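PDB 2A5Z: hypothetical protein SO2946 from Shewanella oneidensis, which is of unknown function but binds magnesium and has a jelly-roll fold resembling carbohydrate-binding modules, consistent with a role in binding sugars. Local coordinates for residues C[68-80]-C[91-105]. Sequence-based numbering, arbitrary orientation.
Sequences ISLLSTGNISLQN and QPIVSSTTANASFLA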
loop_
_atom_site.group_PDB
_atom_site.type_symbol
_atom_site.label_atom_id
_atom_site.label_comp_id
_atom_site.label_asym_id
_atom_site.label_seq_id
_atom_site.Cartn_x
_atom_site.Cartn_y
_atom_site.Cartn_z
ATOM N N ILE C 68 2.542 -0.376 8.059
ATOM C CA ILE C 68 3.067 0.536 9.083
ATOM C C ILE C 68 2.342 1.871 9.022
ATOM O O ILE C 68 2.218 2.454 7.944
ATOM C CB ILE C 68 4.601 0.745 8.917
ATOM C CG1 ILE C 68 5.342 -0.583 9.118
ATOM C CG2 ILE C 68 5.152 1.813 9.893
ATOM C CD1 ILE C 68 6.613 -0.695 8.280
ATOM N N SER C 69 1.864 2.332 10.183
ATOM C CA SER C 69 1.207 3.635 10.316
ATOM C C SER C 69 2.238 4.744 10.217
ATOM O O SER C 69 3.311 4.634 10.796
ATOM C CB SER C 69 0.500 3.747 11.674
ATOM O OG SER C 69 -0.358 2.644 11.899
ATOM N N LEU C 70 1.916 5.804 9.476
ATOM C CA LEU C 70 2.824 6.937 9.321
ATOM C C LEU C 70 2.058 8.184 9.712
ATOM O O LEU C 70 1.354 8.784 8.907
ATOM C CB LEU C 70 3.371 7.018 7.895
ATOM C CG LEU C 70 4.107 5.768 7.392
ATOM C CD1 LEU C 70 4.282 5.829 5.892
ATOM C CD2 LEU C 70 5.455 5.583 8.117
ATOM N N LEU C 71 2.195 8.547 10.978
ATOM C CA LEU C 71 1.239 9.442 11.610
ATOM C C LEU C 71 1.844 10.788 11.915
ATOM O O LEU C 71 2.830 10.884 12.648
ATOM C CB LEU C 71 0.687 8.789 12.883
ATOM C CG LEU C 71 0.000 7.433 12.669
ATOM C CD1 LEU C 71 -0.422 6.797 13.987
ATOM C CD2 LEU C 71 -1.193 7.604 11.761
ATOM N N SER C 72 1.252 11.817 11.316
ATOM C CA SER C 72 1.613 13.201 11.571
ATOM C C SER C 72 0.566 13.847 12.470
ATOM O O SER C 72 -0.638 13.647 12.271
ATOM C CB SER C 72 1.711 13.963 10.250
ATOM O OG SER C 72 2.829 13.518 9.502
ATOM N N THR C 73 1.030 14.585 13.480
ATOM C CA THR C 73 0.158 15.405 14.323
ATOM C C THR C 73 0.752 16.803 14.516
ATOM O O THR C 73 1.961 17.004 14.343
ATOM C CB THR C 73 -0.128 14.749 15.714
ATOM O OG1 THR C 73 1.103 14.402 16.356
ATOM C CG2 THR C 73 -0.983 13.506 15.569
ATOM N N GLY C 74 -0.109 17.764 14.858
ATOM C CA GLY C 74 0.315 19.123 15.201
ATOM C C GLY C 74 0.959 19.893 14.058
ATOM O O GLY C 74 1.768 20.785 14.293
ATOM N N ASN C 75 0.586 19.558 12.824
ATOM C CA ASN C 75 1.164 20.153 11.620
ATOM C C ASN C 75 2.688 20.050 11.564
ATOM O O ASN C 75 3.367 20.989 11.139
ATOM C CB ASN C 75 0.704 21.611 11.451
ATOM C CG ASN C 75 -0.804 21.738 11.417
ATOM O OD1 ASN C 75 -1.433 21.488 10.394
ATOM N ND2 ASN C 75 -1.391 22.113 12.545
ATOM N N ILE C 76 3.212 18.903 12.003
ATOM C CA ILE C 76 4.638 18.602 11.926
ATOM C C ILE C 76 5.098 18.780 10.477
ATOM O O ILE C 76 4.364 18.459 9.531
ATOM C CB ILE C 76 4.943 17.155 12.416
ATOM C CG1 ILE C 76 6.446 16.926 12.603
ATOM C CG2 ILE C 76 4.348 16.116 11.460
ATOM C CD1 ILE C 76 7.031 17.574 13.859
ATOM N N SER C 77 6.307 19.291 10.306
ATOM C CA SER C 77 6.791 19.604 8.983
ATOM C C SER C 77 7.648 18.461 8.437
ATOM O O SER C 77 8.814 18.309 8.800
ATOM C CB SER C 77 7.551 20.929 9.008
ATOM O OG SER C 77 7.948 21.292 7.711
ATOM N N LEU C 78 7.055 17.634 7.583
ATOM C CA LEU C 78 7.830 16.609 6.901
ATOM C C LEU C 78 8.552 17.276 5.741
ATOM O O LEU C 78 7.917 17.828 4.846
ATOM C CB LEU C 78 6.946 15.451 6.423
ATOM C CG LEU C 78 6.036 14.732 7.433
ATOM C CD1 LEU C 78 5.346 13.558 6.754
ATOM C CD2 LEU C 78 6.796 14.261 8.673
ATOM N N GLN C 79 9.882 17.260 5.791
ATOM C CA GLN C 79 10.714 17.870 4.750
ATOM C C GLN C 79 10.776 16.983 3.509
ATOM O O GLN C 79 10.245 15.869 3.509
ATOM C CB GLN C 79 12.121 18.129 5.286
ATOM C CG GLN C 79 12.156 18.989 6.535
ATOM C CD GLN C 79 11.719 20.417 6.266
ATOM O OE1 GLN C 79 12.459 21.199 5.674
ATOM N NE2 GLN C 79 10.511 20.762 6.702
ATOM N N ASN C 80 11.414 17.479 2.454
ATOM C CA ASN C 80 11.590 16.699 1.233
ATOM C C ASN C 80 12.379 15.424 1.467
ATOM O O ASN C 80 13.387 15.435 2.173
ATOM C CB ASN C 80 12.297 17.517 0.166
ATOM C CG ASN C 80 11.410 18.575 -0.426
ATOM O OD1 ASN C 80 11.714 19.762 -0.346
ATOM N ND2 ASN C 80 10.305 18.155 -1.025
ATOM N N GLN C 91 13.419 10.526 5.466
ATOM C CA GLN C 91 12.415 11.522 5.821
ATOM C C GLN C 91 12.927 12.415 6.956
ATOM O O GLN C 91 12.935 11.991 8.119
ATOM C CB GLN C 91 11.094 10.838 6.225
ATOM C CG GLN C 91 9.984 11.786 6.678
ATOM C CD GLN C 91 9.518 12.714 5.583
ATOM O OE1 GLN C 91 9.994 13.844 5.471
ATOM N NE2 GLN C 91 8.601 12.244 4.756
ATOM N N PRO C 92 13.380 13.643 6.617
ATOM C CA PRO C 92 13.740 14.626 7.634
ATOM C C PRO C 92 12.483 15.286 8.186
ATOM O O PRO C 92 11.482 15.435 7.463
ATOM C CB PRO C 92 14.588 15.648 6.865
ATOM C CG PRO C 92 14.777 15.071 5.491
ATOM C CD PRO C 92 13.604 14.182 5.270
ATOM N N ILE C 93 12.538 15.679 9.455
ATOM C CA ILE C 93 11.348 16.133 10.176
ATOM C C ILE C 93 11.673 17.420 10.946
ATOM O O ILE C 93 12.714 17.516 11.600
ATOM C CB ILE C 93 10.804 14.998 11.116
ATOM C CG1 ILE C 93 10.450 13.746 10.296
ATOM C CG2 ILE C 93 9.584 15.457 11.915
ATOM C CD1 ILE C 93 10.507 12.432 11.077
ATOM N N VAL C 94 10.794 18.415 10.838
ATOM C CA VAL C 94 11.012 19.721 11.467
ATOM C C VAL C 94 9.776 20.148 12.274
ATOM O O VAL C 94 8.632 19.885 11.880
ATOM C CB VAL C 94 11.451 20.790 10.412
ATOM C CG1 VAL C 94 11.455 22.199 10.983
ATOM C CG2 VAL C 94 12.830 20.466 9.870
ATOM N N SER C 95 10.022 20.774 13.424
ATOM C CA SER C 95 8.964 21.236 14.314
ATOM C C SER C 95 8.094 22.329 13.685
ATOM O O SER C 95 8.486 22.970 12.711
ATOM C CB SER C 95 9.566 21.753 15.619
ATOM O OG SER C 95 10.272 22.965 15.417
ATOM N N SER C 96 6.909 22.522 14.258
ATOM C CA SER C 96 5.986 23.563 13.828
ATOM C C SER C 96 5.722 24.525 14.985
ATOM O O SER C 96 6.423 24.501 16.008
ATOM C CB SER C 96 4.676 22.930 13.367
ATOM O OG SER C 96 4.049 22.271 14.452
ATOM N N THR C 97 4.704 25.364 14.818
ATOM C CA THR C 97 4.309 26.319 15.847
ATOM C C THR C 97 3.297 25.723 16.828
ATOM O O THR C 97 2.712 26.444 17.633
ATOM C CB THR C 97 3.739 27.610 15.222
ATOM O OG1 THR C 97 2.631 27.278 14.379
ATOM C CG2 THR C 97 4.809 28.312 14.391
ATOM N N THR C 98 3.088 24.409 16.747
ATOM C CA THR C 98 2.223 23.686 17.681
ATOM C C THR C 98 3.081 22.806 18.579
ATOM O O THR C 98 3.876 22.003 18.090
ATOM C CB THR C 98 1.180 22.797 16.943
ATOM O OG1 THR C 98 0.435 23.594 16.008
ATOM C CG2 THR C 98 0.213 22.130 17.927
ATOM N N ALA C 99 2.911 22.959 19.892
ATOM C CA ALA C 99 3.628 22.152 20.873
ATOM C C ALA C 99 3.187 20.697 20.787
ATOM O O ALA C 99 2.008 20.402 20.558
ATOM C CB ALA C 99 3.408 22.696 22.283
ATOM N N ASN C 100 4.147 19.795 20.964
ATOM C CA ASN C 100 3.920 18.343 20.924
ATOM C C ASN C 100 3.674 17.740 19.534
ATOM O O ASN C 100 3.377 16.546 19.419
ATOM C CB ASN C 100 2.844 17.902 21.931
ATOM C CG ASN C 100 3.259 18.139 23.371
ATOM O OD1 ASN C 100 4.449 18.202 23.692
ATOM N ND2 ASN C 100 2.275 18.253 24.254
ATOM N N ALA C 101 3.829 18.553 18.488
ATOM C CA ALA C 101 3.780 18.047 17.109
ATOM C C ALA C 101 4.760 16.885 16.981
ATOM O O ALA C 101 5.867 16.928 17.543
ATOM C CB ALA C 101 4.127 19.143 16.125
ATOM N N SER C 102 4.353 15.845 16.262
ATOM C CA SER C 102 5.164 14.636 16.176
ATOM C C SER C 102 4.975 13.883 14.864
ATOM O O SER C 102 3.971 14.059 14.169
ATOM C CB SER C 102 4.849 13.699 17.347
ATOM O OG SER C 102 3.509 13.228 17.294
ATOM N N PHE C 103 5.962 13.057 14.534
ATOM C CA PHE C 103 5.796 12.057 13.493
ATOM C C PHE C 103 6.037 10.682 14.089
ATOM O O PHE C 103 6.999 10.470 14.835
ATOM C CB PHE C 103 6.715 12.305 12.295
ATOM C CG PHE C 103 6.631 11.229 11.245
ATOM C CD1 PHE C 103 5.563 11.191 10.355
ATOM C CD2 PHE C 103 7.610 10.237 11.166
ATOM C CE1 PHE C 103 5.477 10.180 9.385
ATOM C CE2 PHE C 103 7.535 9.226 10.202
ATOM C CZ PHE C 103 6.472 9.198 9.314
ATOM N N LEU C 104 5.154 9.752 13.760
ATOM C CA LEU C 104 5.219 8.409 14.313
ATOM C C LEU C 104 5.162 7.380 13.192
ATOM O O LEU C 104 4.221 7.379 12.400
ATOM C CB LEU C 104 4.066 8.196 15.314
ATOM C CG LEU C 104 4.110 6.995 16.269
ATOM C CD1 LEU C 104 3.217 7.215 17.505
ATOM C CD2 LEU C 104 3.719 5.725 15.547
ATOM N N ALA C 105 6.174 6.517 13.119
ATOM C CA ALA C 105 6.125 5.346 12.256
ATOM C C ALA C 105 6.004 4.116 13.143
ATOM O O ALA C 105 6.950 3.741 13.843
ATOM C CB ALA C 105 7.377 5.269 11.345
HETATM O O HOH W 1 2.262 11.596 15.352
#
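Leu-71 and Leu-104 pair strand 68-73 with strand 102-105, antiparallel neighbours in a jelly-roll sheet with axes 4.7 Å apart; the two segments pair a second time, strand 77-78 against 93-94, after bends at 74-76 and 95-101, so that two small antiparallel ladders face each other. In the first ladder Leu-71 and Leu-104 form a hydrogen-bonded pair, Leu-71 N to Leu-104 O being short at 2.7 Å and nearly straight (172°). Thr-73 and Ser-102 repeat the pattern less evenly: Thr-73 O accepts both Ser-102 N and Ile-76 N, which reach it from opposite faces of its carbonyl plane as the chain bends away. The second ladder is held by paired bonds between Ser-77 and Val-94 and by Gln-79 N to Pro-92 O.

Apolar side chains fill the space between the ladders. Phe-103 has CG anti to its backbone N (chi1 176°), which lays the ring beside Leu-70, pointing the same way, with Leu-70 CD2 3.9 Å from Phe-103 CZ. Leu-78 comes from the other ladder and crosses the phenylalanine side chain at about a right angle, its CD2 3.7 Å from Phe-103 CD1. Ile-76 sends CG1 to Ile-93 CG2 at 3.5 Å, while its CD1 reaches Ala-101 CB; Leu-243 also packs on Ile-76.

Polar contacts tie the bends and the face that carries Leu-71, Thr-73 and Ser-102. A water donates to both Leu-71 O and Ser-102 OG, and that hydroxyl also bonds to Gly-144 O. At the bend, Gly-74, with positive phi, brings its CA to 4.1 Å from Ala-101 CA. Ser-96 OG accepts Thr-98 N in an ST turn and donates to Gly-74 O at 2.7 Å, meeting that oxygen nearly head-on, with a C=O...OG angle of 164°.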